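Local coordinates for protein putative mandelate racemase (Zymomonas mobilis, PDB 2OX4) that binds a magnesium ion through three glutamates and, as a member of the mandelate racemase branch of the enolase superfamily, probably acts as a lyase of the dehydratase type, at residues Arg127-Gln132 with Asp211-Asn216; Ala164-Val169 with Phe239-Asn244; Ala201-Val206 with Glu234-Phe239; His341-Lys346 with Gly365-Pro370. One frame throughout, in Å; residues are numbered along the deposited sequence.

Contact 1. Residues Arg127-Gln132 with Asp211-Asn216; sequences RVYASQ and DIIVEN. With MG (magnesium ion), chain O.
The Tyr129 ring carries the CD1 methyl of Ile213 on one face: the methyl stands 3.7 Å from the ring centroid and only 16° off the normal, a CH-pi contact displaced toward the CD2 rim, where Ile213 CD1 comes within 3.6 Å of Tyr129 CD2. Tyr129 takes the torsion that sets CG between its backbone N and carbonyl carbon (chi1 72°), and this lays the ring beneath the isoleucine. Its hydroxyl is hydrogen-bonded to Gln315 and Lys166.

Two polar pairs flank this apolar middle. At one end Arg127, fully extended, delivers NH2 edge-on to Asp211 OD2, a 2.7 Å salt bridge that is almost straight (173°). The oxygen answers with its anti lone pair, and the carboxylate is turned well out of the guanidinium plane; Asp163 holds NE of the same arginine. At the other end Gln132 NE2 gives a hydrogen bond of 3.1 Å to Glu215 OE1, with amide and carboxylate nearly coplanar, while Gln132 OE1 is bonded to Gln134.

Glu215 OE1 also binds the magnesium ion at 2.2 Å, while OE2 accepts from the backbone N of His217 and from a metal-bound water. Strands 126-131 and 211-215 flank strand 164-167 in the barrel sheet, and their side chains meet across it. With both oxygens of this metal ligand occupied, amide, backbone and water together should fix the carboxylate's rotation and steer one oxygen onto the metal.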
# COMPACT_ATOMS: atom_id res chain seq x y z
N ARG C 127 16.06 -11.43 34.85
CA ARG C 127 17.28 -11.79 34.15
C ARG C 127 18.09 -10.55 33.77
O ARG C 127 17.52 -9.54 33.37
CB ARG C 127 16.94 -12.59 32.90
CG ARG C 127 18.15 -13.15 32.20
CD ARG C 127 17.79 -13.87 30.91
NE ARG C 127 18.97 -14.50 30.33
CZ ARG C 127 19.10 -14.85 29.05
NH1 ARG C 127 18.11 -14.66 28.19
NH2 ARG C 127 20.23 -15.41 28.64
N VAL C 128 19.41 -10.64 33.90
CA VAL C 128 20.29 -9.50 33.65
C VAL C 128 21.40 -9.89 32.67
O VAL C 128 21.88 -11.02 32.69
CB VAL C 128 20.95 -8.98 34.97
CG1 VAL C 128 21.75 -7.74 34.71
CG2 VAL C 128 19.90 -8.70 36.05
N TYR C 129 21.79 -8.95 31.80
CA TYR C 129 23.01 -9.10 31.03
C TYR C 129 24.10 -8.12 31.42
O TYR C 129 23.82 -6.99 31.85
CB TYR C 129 22.75 -9.10 29.51
CG TYR C 129 22.37 -7.78 28.83
CD1 TYR C 129 23.34 -6.84 28.46
CD2 TYR C 129 21.04 -7.52 28.49
CE1 TYR C 129 22.99 -5.64 27.83
CE2 TYR C 129 20.69 -6.34 27.84
CZ TYR C 129 21.66 -5.42 27.49
OH TYR C 129 21.28 -4.27 26.85
N ALA C 130 25.35 -8.56 31.30
CA ALA C 130 26.51 -7.72 31.54
C ALA C 130 26.82 -6.89 30.30
O ALA C 130 27.16 -7.45 29.25
CB ALA C 130 27.71 -8.61 31.89
N SER C 131 26.73 -5.57 30.43
CA SER C 131 26.68 -4.67 29.29
C SER C 131 27.97 -3.91 29.01
O SER C 131 28.53 -3.28 29.92
CB SER C 131 25.55 -3.67 29.45
OG SER C 131 25.38 -2.93 28.24
N GLN C 132 28.36 -3.92 27.73
CA GLN C 132 29.46 -3.12 27.17
C GLN C 132 30.82 -3.68 27.59
O GLN C 132 31.64 -2.98 28.20
CB GLN C 132 29.33 -1.60 27.48
CG GLN C 132 27.93 -0.98 27.22
CD GLN C 132 27.52 -0.92 25.75
OE1 GLN C 132 28.27 -1.32 24.86
NE2 GLN C 132 26.32 -0.39 25.49
N ASP C 211 24.02 -16.06 26.34
CA ASP C 211 23.59 -15.30 25.17
C ASP C 211 24.49 -14.11 24.89
O ASP C 211 25.06 -13.51 25.81
CB ASP C 211 22.13 -14.89 25.32
CG ASP C 211 21.19 -16.06 25.16
OD1 ASP C 211 21.28 -16.78 24.13
OD2 ASP C 211 20.37 -16.27 26.07
N ILE C 212 24.63 -13.78 23.61
CA ILE C 212 25.48 -12.69 23.17
C ILE C 212 24.60 -11.71 22.39
O ILE C 212 23.98 -12.08 21.40
CB ILE C 212 26.62 -13.19 22.23
CG1 ILE C 212 27.47 -14.25 22.94
CG2 ILE C 212 27.46 -12.01 21.76
CD1 ILE C 212 28.44 -15.02 21.99
N ILE C 213 24.57 -10.47 22.86
CA ILE C 213 23.92 -9.36 22.17
C ILE C 213 25.01 -8.52 21.51
O ILE C 213 26.02 -8.19 22.13
CB ILE C 213 23.14 -8.49 23.19
CG1 ILE C 213 22.06 -9.33 23.87
CG2 ILE C 213 22.58 -7.22 22.51
CD1 ILE C 213 21.70 -8.84 25.25
N VAL C 214 24.81 -8.18 20.24
CA VAL C 214 25.75 -7.33 19.52
C VAL C 214 25.22 -5.90 19.39
O VAL C 214 24.12 -5.69 18.88
CB VAL C 214 26.13 -7.96 18.15
CG1 VAL C 214 26.95 -6.96 17.30
CG2 VAL C 214 26.93 -9.28 18.36
N GLU C 215 26.02 -4.94 19.85
CA GLU C 215 25.65 -3.53 19.94
C GLU C 215 26.42 -2.74 18.87
O GLU C 215 27.66 -2.70 18.91
CB GLU C 215 26.00 -3.04 21.36
CG GLU C 215 26.30 -1.56 21.56
CD GLU C 215 25.04 -0.73 21.69
OE1 GLU C 215 24.66 -0.37 22.83
OE2 GLU C 215 24.43 -0.41 20.65
N ASN C 216 25.72 -2.12 17.92
CA ASN C 216 26.39 -1.27 16.91
C ASN C 216 26.50 0.23 17.25
O ASN C 216 27.21 0.98 16.55
CB ASN C 216 25.77 -1.46 15.51
CG ASN C 216 26.20 -2.77 14.83
OD1 ASN C 216 25.95 -2.97 13.63
ND2 ASN C 216 26.83 -3.66 15.57
MG MG O . 22.94 0.98 23.31
O HOH W 1 23.33 1.77 21.28
O HOH W 2 24.40 2.69 24.05
O HOH W 3 23.02 0.52 25.35

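Contact 2. Residues Ala164-Val169 with Phe239-Asn244; sequences AVKVDV and FYEEIN. With MG (magnesium ion), chain O.
Lys166 NZ closes on Glu241 OE1 at 2.7 Å, a salt bridge that alone carries the direct contact between these two segments. The tight part is small. The lysine lies across the glutamate at about a right angle, and its aliphatic chain comes along with the nitrogen: Lys166 CD is 3.2 Å from Glu241 OE1. A bend at chi3 (89°) turns the end of an otherwise extended chain toward the carboxylate, and NZ arrives on the syn side of OE1, 22° out of the carboxylate plane.

Against this single direct bridge stands a wetter side, where the segments are linked through the ion and its waters. Glu241 OE2 binds magnesium at 2.1 Å, and one of the metal's three waters accepts a 3.0 Å hydrogen bond from Lys166 NZ. A different metal water donates to Glu242 OE1, which lies outside the inner shell and is also paired with Arg268. Glu215 and Glu267 complete the ion's set of protein ligands.

Lys166 has further partners in Glu342 and Tyr129, so its nitrogen sits among several oxygens at the C-terminal end of the barrel strands. A methionine here would probably leave Glu241 OE1 without its lysine mate and deprive Glu342 of its salt bridge, with the metal as the main restraint left on the Glu241 carboxylate. Since OE2 of Glu241 binds the ion while OE1 accepts from Lys166, the lysine is tied to the metal both through that carboxylate and through a coordinated water.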
# COMPACT_ATOMS: atom_id res chain seq x y z
N ALA C 164 24.20 -13.88 30.05
CA ALA C 164 24.12 -13.06 28.84
C ALA C 164 25.08 -11.89 28.95
O ALA C 164 25.31 -11.34 30.05
CB ALA C 164 22.68 -12.55 28.64
N VAL C 165 25.64 -11.50 27.81
CA VAL C 165 26.54 -10.36 27.72
C VAL C 165 26.20 -9.52 26.48
O VAL C 165 25.64 -10.04 25.51
CB VAL C 165 28.03 -10.81 27.61
CG1 VAL C 165 28.46 -11.58 28.87
CG2 VAL C 165 28.25 -11.66 26.36
N LYS C 166 26.56 -8.24 26.52
CA LYS C 166 26.47 -7.40 25.33
C LYS C 166 27.79 -6.73 25.01
O LYS C 166 28.48 -6.23 25.89
CB LYS C 166 25.38 -6.33 25.49
CG LYS C 166 25.18 -5.47 24.22
CD LYS C 166 23.97 -4.54 24.37
CE LYS C 166 24.32 -3.21 25.01
NZ LYS C 166 23.04 -2.44 25.26
N VAL C 167 28.13 -6.70 23.73
CA VAL C 167 29.41 -6.16 23.30
C VAL C 167 29.25 -5.40 21.97
O VAL C 167 28.48 -5.82 21.10
CB VAL C 167 30.46 -7.29 23.21
CG1 VAL C 167 30.02 -8.39 22.23
CG2 VAL C 167 31.83 -6.74 22.88
N ASP C 168 29.95 -4.27 21.87
CA ASP C 168 30.16 -3.57 20.60
C ASP C 168 31.48 -4.05 20.03
O ASP C 168 32.55 -3.74 20.58
CB ASP C 168 30.17 -2.06 20.83
CG ASP C 168 30.30 -1.25 19.53
OD1 ASP C 168 30.69 -1.81 18.48
OD2 ASP C 168 30.00 -0.04 19.57
N VAL C 169 31.41 -4.79 18.93
CA VAL C 169 32.60 -5.42 18.34
C VAL C 169 33.18 -4.66 17.13
O VAL C 169 34.24 -5.05 16.61
CB VAL C 169 32.37 -6.92 17.99
CG1 VAL C 169 32.03 -7.72 19.25
CG2 VAL C 169 31.26 -7.09 16.94
N PHE C 239 20.15 -10.66 20.19
CA PHE C 239 19.62 -9.57 19.37
C PHE C 239 20.71 -8.59 18.98
O PHE C 239 21.84 -8.69 19.46
CB PHE C 239 18.35 -8.91 19.97
CG PHE C 239 18.50 -8.33 21.36
CD1 PHE C 239 19.15 -7.11 21.57
CD2 PHE C 239 17.92 -8.96 22.46
CE1 PHE C 239 19.24 -6.55 22.85
CE2 PHE C 239 18.02 -8.41 23.75
CZ PHE C 239 18.69 -7.20 23.93
N TYR C 240 20.36 -7.65 18.10
CA TYR C 240 21.32 -6.86 17.34
C TYR C 240 20.81 -5.43 17.47
O TYR C 240 19.72 -5.11 16.96
CB TYR C 240 21.25 -7.34 15.88
CG TYR C 240 22.31 -6.84 14.91
CD1 TYR C 240 23.58 -6.45 15.33
CD2 TYR C 240 22.03 -6.83 13.53
CE1 TYR C 240 24.55 -6.01 14.39
CE2 TYR C 240 22.98 -6.40 12.60
CZ TYR C 240 24.23 -6.00 13.03
OH TYR C 240 25.15 -5.59 12.10
N GLU C 241 21.57 -4.60 18.18
CA GLU C 241 21.07 -3.34 18.75
C GLU C 241 21.60 -2.10 18.02
O GLU C 241 22.81 -2.01 17.73
CB GLU C 241 21.40 -3.25 20.25
CG GLU C 241 21.25 -1.84 20.83
CD GLU C 241 21.53 -1.74 22.32
OE1 GLU C 241 21.61 -2.79 22.99
OE2 GLU C 241 21.65 -0.59 22.83
N GLU C 242 20.70 -1.14 17.76
CA GLU C 242 21.03 0.16 17.19
C GLU C 242 21.92 0.07 15.94
O GLU C 242 23.06 0.53 15.92
CB GLU C 242 21.64 1.10 18.23
CG GLU C 242 20.61 1.73 19.18
CD GLU C 242 20.91 3.20 19.45
OE1 GLU C 242 21.95 3.47 20.09
OE2 GLU C 242 20.13 4.08 19.02
N ILE C 243 21.37 -0.53 14.89
CA ILE C 243 22.18 -0.87 13.73
C ILE C 243 22.28 0.28 12.71
O ILE C 243 23.04 0.20 11.75
CB ILE C 243 21.66 -2.14 13.06
CG1 ILE C 243 20.28 -1.89 12.42
CG2 ILE C 243 21.59 -3.28 14.10
CD1 ILE C 243 19.81 -3.04 11.53
N ASN C 244 21.51 1.34 12.94
CA ASN C 244 21.58 2.52 12.07
C ASN C 244 21.08 3.79 12.77
O ASN C 244 20.97 3.83 14.00
CB ASN C 244 20.83 2.26 10.75
CG ASN C 244 19.32 2.24 10.93
OD1 ASN C 244 18.82 2.03 12.03
ND2 ASN C 244 18.60 2.48 9.84
MG MG O . 22.94 0.98 23.31
O HOH W 3 23.02 0.52 25.35
O HOH W 1 23.33 1.77 21.28
O HOH W 2 24.40 2.69 24.05

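Contact 3. Residues Ala201-Val206 with Glu234-Phe239; sequences AIRNAV and EFNIFF
Arg203 reaches out from its helix and presents the edge of its guanidinium to the backbone of Phe235 and Asn236. The grip is side-on: NE and NH2 both donate to the carbonyl oxygen of Phe235, each at 3.0 Å, and that oxygen lies only 3° out of the guanidinium plane. The two donors are not equivalent from the carbonyl's side. NH2 approaches in the carbonyl plane, whereas NE is tilted 30° from it. NH2 also leans toward the next carbonyl, Asn236 O, at 2.9 Å, but this bond is weak because the N-H is poorly aimed.

The arginine chain gets there by folding. CG is anti to the backbone N (chi1 172°), and successive bends at chi2 and chi3 swing the flat head round until its edge faces the turn. Along the way Arg203 CG passes obliquely by the Phe235 ring, 4.4 Å from CD2, a light contact beside the polar grip. One face of the ring carries Glu234 CG, 3.6 Å above the plane and over its centre. Asn236 contributes its carbonyl rather than its amide.

The remaining nitrogen, NH1, donates to the carbonyls of Val210 and Gly207, so this one guanidinium joins two separate turns. Phe235 also packs on Val196 and Val199 of helix 189-206, which also packs on helix 147-159 through Ile202 and Val206. The contact thus ties the C-terminal end of helix 189-206 both to the turn leading into strand 211-215 and to the one leading from helix 222-232 into strand 237-241, at the outer surface of the barrel.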
# COMPACT_ATOMS: atom_id res chain seq x y z
N ALA C 201 35.42 -15.45 19.33
CA ALA C 201 36.21 -15.60 20.56
C ALA C 201 35.31 -15.71 21.80
O ALA C 201 35.51 -16.60 22.64
CB ALA C 201 37.17 -14.43 20.72
N ILE C 202 34.34 -14.81 21.90
CA ILE C 202 33.40 -14.82 23.01
C ILE C 202 32.56 -16.09 23.02
O ILE C 202 32.46 -16.75 24.05
CB ILE C 202 32.49 -13.57 23.01
CG1 ILE C 202 33.30 -12.30 23.32
CG2 ILE C 202 31.38 -13.72 24.04
CD1 ILE C 202 32.62 -10.98 22.86
N ARG C 203 31.99 -16.47 21.86
CA ARG C 203 31.13 -17.65 21.77
C ARG C 203 31.89 -18.95 22.11
O ARG C 203 31.37 -19.82 22.82
CB ARG C 203 30.49 -17.77 20.38
CG ARG C 203 29.73 -19.07 20.11
CD ARG C 203 28.52 -19.27 21.05
NE ARG C 203 27.40 -18.37 20.74
CZ ARG C 203 26.56 -17.87 21.65
NH1 ARG C 203 26.71 -18.16 22.94
NH2 ARG C 203 25.58 -17.05 21.27
N ASN C 204 33.10 -19.07 21.58
CA ASN C 204 33.99 -20.17 21.96
C ASN C 204 34.27 -20.24 23.46
O ASN C 204 34.33 -21.34 24.03
CB ASN C 204 35.31 -20.07 21.18
CG ASN C 204 35.17 -20.50 19.72
OD1 ASN C 204 34.19 -21.15 19.34
ND2 ASN C 204 36.17 -20.15 18.91
N ALA C 205 34.47 -19.09 24.09
CA ALA C 205 34.78 -19.02 25.52
C ALA C 205 33.57 -19.34 26.41
O ALA C 205 33.70 -20.10 27.37
CB ALA C 205 35.37 -17.67 25.88
N VAL C 206 32.41 -18.77 26.09
CA VAL C 206 31.25 -18.88 26.98
C VAL C 206 30.32 -20.07 26.69
O VAL C 206 29.49 -20.43 27.54
CB VAL C 206 30.41 -17.55 27.05
CG1 VAL C 206 31.28 -16.38 27.46
CG2 VAL C 206 29.70 -17.27 25.71
N GLU C 234 25.70 -17.07 12.12
CA GLU C 234 26.07 -18.42 12.55
C GLU C 234 26.36 -18.58 14.06
O GLU C 234 26.31 -19.69 14.59
CB GLU C 234 27.27 -18.92 11.74
CG GLU C 234 28.57 -18.19 12.05
CD GLU C 234 29.61 -18.40 10.98
OE1 GLU C 234 29.62 -17.62 9.99
OE2 GLU C 234 30.42 -19.34 11.13
N PHE C 235 26.62 -17.47 14.74
CA PHE C 235 27.01 -17.52 16.15
C PHE C 235 25.84 -17.39 17.13
O PHE C 235 26.08 -17.22 18.33
CB PHE C 235 28.07 -16.46 16.45
CG PHE C 235 29.33 -16.64 15.66
CD1 PHE C 235 29.68 -15.74 14.66
CD2 PHE C 235 30.17 -17.73 15.90
CE1 PHE C 235 30.85 -15.90 13.91
CE2 PHE C 235 31.35 -17.91 15.15
CZ PHE C 235 31.68 -16.99 14.16
N ASN C 236 24.61 -17.47 16.62
CA ASN C 236 23.40 -17.37 17.45
C ASN C 236 23.35 -16.08 18.29
O ASN C 236 23.47 -16.10 19.52
CB ASN C 236 23.22 -18.62 18.33
CG ASN C 236 21.91 -18.61 19.13
OD1 ASN C 236 21.89 -18.98 20.31
ND2 ASN C 236 20.82 -18.19 18.49
N ILE C 237 23.18 -14.96 17.60
CA ILE C 237 23.15 -13.65 18.25
C ILE C 237 21.75 -13.43 18.82
O ILE C 237 20.76 -13.62 18.13
CB ILE C 237 23.52 -12.53 17.23
CG1 ILE C 237 24.89 -12.83 16.61
CG2 ILE C 237 23.46 -11.14 17.85
CD1 ILE C 237 26.01 -13.00 17.63
N PHE C 238 21.68 -13.06 20.10
CA PHE C 238 20.42 -12.98 20.83
C PHE C 238 19.57 -11.84 20.25
O PHE C 238 18.42 -12.05 19.87
CB PHE C 238 20.72 -12.71 22.31
CG PHE C 238 19.57 -12.98 23.23
CD1 PHE C 238 19.00 -14.25 23.31
CD2 PHE C 238 19.06 -11.96 24.02
CE1 PHE C 238 17.94 -14.49 24.16
CE2 PHE C 238 17.98 -12.19 24.88
CZ PHE C 238 17.42 -13.46 24.96
N PHE C 239 20.15 -10.66 20.19
CA PHE C 239 19.62 -9.57 19.37
C PHE C 239 20.71 -8.59 18.98
O PHE C 239 21.84 -8.69 19.46
CB PHE C 239 18.35 -8.91 19.97
CG PHE C 239 18.50 -8.33 21.36
CD1 PHE C 239 19.15 -7.11 21.57
CD2 PHE C 239 17.92 -8.96 22.46
CE1 PHE C 239 19.24 -6.55 22.85
CE2 PHE C 239 18.02 -8.41 23.75
CZ PHE C 239 18.69 -7.20 23.93

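Contact 4. Residues His341-Lys346 with Gly365-Pro370; sequences HEHHQK and GRYKVP
The Tyr367 ring presents its edge to two imidazoles at once, in offset edge-to-face pairs. Against His341 the planes stand at 85° with centroids 5.0 Å apart; Tyr367 CD1 comes within 3.4 Å of His341 CD2, near the plane of the tyrosine. Against His343 the planes stand at 86°, the centroids are 5.5 Å apart, and here the phenol end does the touching, with Tyr367 OH 3.2 Å from His343 CE1. Both histidines hold CG anti to the backbone N (chi1 178° for His341), which sends the two rings off the same side of strand 341-344 toward the tyrosine.

Their polar atoms are engaged further out. Glu325 accepts from His341 NE2 and from His343 ND1, Glu332 takes His341 ND1, and Gln361 takes His343 NE2, while the tyrosine hydroxyl is bonded to the carbonyl of Tyr360. A leucine in place of Tyr367 would probably open a gap beside both imidazoles and leave that Tyr360 carbonyl without its hydroxyl donor.

Strand 126-131 runs between the two segments in the sheet, and Val128 touches all three side chains. The chemistry implies a buried aromatic cluster whose imidazoles are held by hydrogen bonds to their nitrogens and by the tyrosine against their faces; the neighbouring Glu325 and Glu332 carboxylates would tend to favour protonated histidines.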
# COMPACT_ATOMS: atom_id res chain seq x y z
N HIS C 341 17.30 -7.43 31.54
CA HIS C 341 17.74 -6.15 32.11
C HIS C 341 19.22 -5.86 31.79
O HIS C 341 20.08 -6.73 31.91
CB HIS C 341 17.52 -6.13 33.63
CG HIS C 341 17.99 -4.86 34.28
ND1 HIS C 341 17.16 -3.77 34.47
CD2 HIS C 341 19.21 -4.49 34.75
CE1 HIS C 341 17.85 -2.80 35.04
NE2 HIS C 341 19.09 -3.21 35.22
N GLU C 342 19.49 -4.63 31.36
CA GLU C 342 20.85 -4.21 31.04
C GLU C 342 21.55 -3.73 32.30
O GLU C 342 21.10 -2.79 32.97
CB GLU C 342 20.81 -3.04 30.05
CG GLU C 342 22.19 -2.50 29.75
CD GLU C 342 22.20 -1.40 28.71
OE1 GLU C 342 21.17 -0.70 28.53
OE2 GLU C 342 23.25 -1.23 28.07
N HIS C 343 22.68 -4.36 32.62
CA HIS C 343 23.49 -3.87 33.73
C HIS C 343 24.82 -3.34 33.23
O HIS C 343 25.68 -4.11 32.80
CB HIS C 343 23.66 -4.94 34.82
CG HIS C 343 24.31 -4.41 36.07
ND1 HIS C 343 23.80 -3.34 36.78
CD2 HIS C 343 25.44 -4.78 36.71
CE1 HIS C 343 24.58 -3.09 37.82
NE2 HIS C 343 25.59 -3.94 37.79
N HIS C 344 24.95 -2.01 33.26
CA HIS C 344 26.02 -1.31 32.55
C HIS C 344 27.28 -1.34 33.38
O HIS C 344 27.23 -1.22 34.61
CB HIS C 344 25.62 0.13 32.24
CG HIS C 344 26.38 0.75 31.12
ND1 HIS C 344 27.72 1.06 31.21
CD2 HIS C 344 25.99 1.14 29.88
CE1 HIS C 344 28.13 1.60 30.07
NE2 HIS C 344 27.10 1.66 29.25
N GLN C 345 28.41 -1.50 32.68
CA GLN C 345 29.73 -1.52 33.32
C GLN C 345 30.06 -0.25 34.12
O GLN C 345 30.79 -0.32 35.11
CB GLN C 345 30.83 -1.88 32.31
CG GLN C 345 31.13 -0.82 31.23
CD GLN C 345 32.11 0.25 31.71
OE1 GLN C 345 31.79 1.44 31.70
NE2 GLN C 345 33.30 -0.18 32.15
N LYS C 346 29.52 0.89 33.70
CA LYS C 346 29.79 2.16 34.38
C LYS C 346 29.38 2.13 35.87
O LYS C 346 30.01 2.79 36.69
CB LYS C 346 29.14 3.34 33.64
CG LYS C 346 27.68 3.59 34.00
CD LYS C 346 26.82 3.81 32.79
CE LYS C 346 26.81 5.25 32.40
NZ LYS C 346 26.69 5.41 30.91
N GLY C 365 23.62 -12.98 38.50
CA GLY C 365 23.01 -12.58 37.23
C GLY C 365 21.52 -12.26 37.29
O GLY C 365 20.85 -12.16 36.25
N ARG C 366 20.99 -12.10 38.50
CA ARG C 366 19.56 -11.80 38.72
C ARG C 366 19.39 -10.48 39.48
O ARG C 366 20.14 -10.20 40.41
CB ARG C 366 18.88 -12.92 39.53
CG ARG C 366 19.08 -14.35 39.03
CD ARG C 366 18.61 -14.55 37.59
NE ARG C 366 17.15 -14.56 37.45
CZ ARG C 366 16.52 -14.89 36.32
NH1 ARG C 366 15.20 -14.88 36.27
NH2 ARG C 366 17.22 -15.24 35.25
N TYR C 367 18.38 -9.70 39.10
CA TYR C 367 18.00 -8.51 39.87
C TYR C 367 16.66 -8.70 40.60
O TYR C 367 15.71 -9.24 40.03
CB TYR C 367 17.86 -7.30 38.95
CG TYR C 367 18.92 -6.22 39.10
CD1 TYR C 367 19.51 -5.66 37.97
CD2 TYR C 367 19.32 -5.74 40.35
CE1 TYR C 367 20.46 -4.65 38.07
CE2 TYR C 367 20.28 -4.74 40.47
CZ TYR C 367 20.85 -4.20 39.32
OH TYR C 367 21.80 -3.20 39.39
N LYS C 368 16.57 -8.21 41.83
CA LYS C 368 15.28 -8.02 42.49
C LYS C 368 14.92 -6.54 42.54
O LYS C 368 15.80 -5.69 42.67
CB LYS C 368 15.32 -8.61 43.91
CG LYS C 368 15.12 -10.12 43.95
CD LYS C 368 15.35 -10.67 45.34
CE LYS C 368 15.40 -12.19 45.33
NZ LYS C 368 14.08 -12.80 45.00
N VAL C 369 13.64 -6.23 42.43
CA VAL C 369 13.19 -4.83 42.54
C VAL C 369 13.36 -4.35 43.99
O VAL C 369 13.15 -5.13 44.93
CB VAL C 369 11.72 -4.67 42.06
CG1 VAL C 369 10.74 -5.32 43.04
CG2 VAL C 369 11.38 -3.20 41.81
N PRO C 370 13.78 -3.07 44.18
CA PRO C 370 13.74 -2.54 45.55
C PRO C 370 12.34 -2.61 46.17
O PRO C 370 11.32 -2.53 45.47
CB PRO C 370 14.17 -1.07 45.38
CG PRO C 370 15.00 -1.08 44.12
CD PRO C 370 14.33 -2.09 43.22

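Overall arrangement
All four contacts belong to the C-terminal barrel of an enolase-superfamily enzyme. Contacts 1 and 2, with centres 6 Å apart, interleave along the chain and share the magnesium ion and its three waters; Val214 O meets Glu241 N at 2.9 Å between their strands. Contact 4 lies on the far side of strand 126-131, its His343 side chain about 13 Å from the ion, yet it reaches the site through Glu342 OE2, 3.1 Å from Lys166 NZ of contact 2 and 2.7 Å from Ser131 OG of contact 1. Contact 3 shares Phe239 with contact 2 but sits on the outer shell, about 21 Å from contact 4, centre to centre.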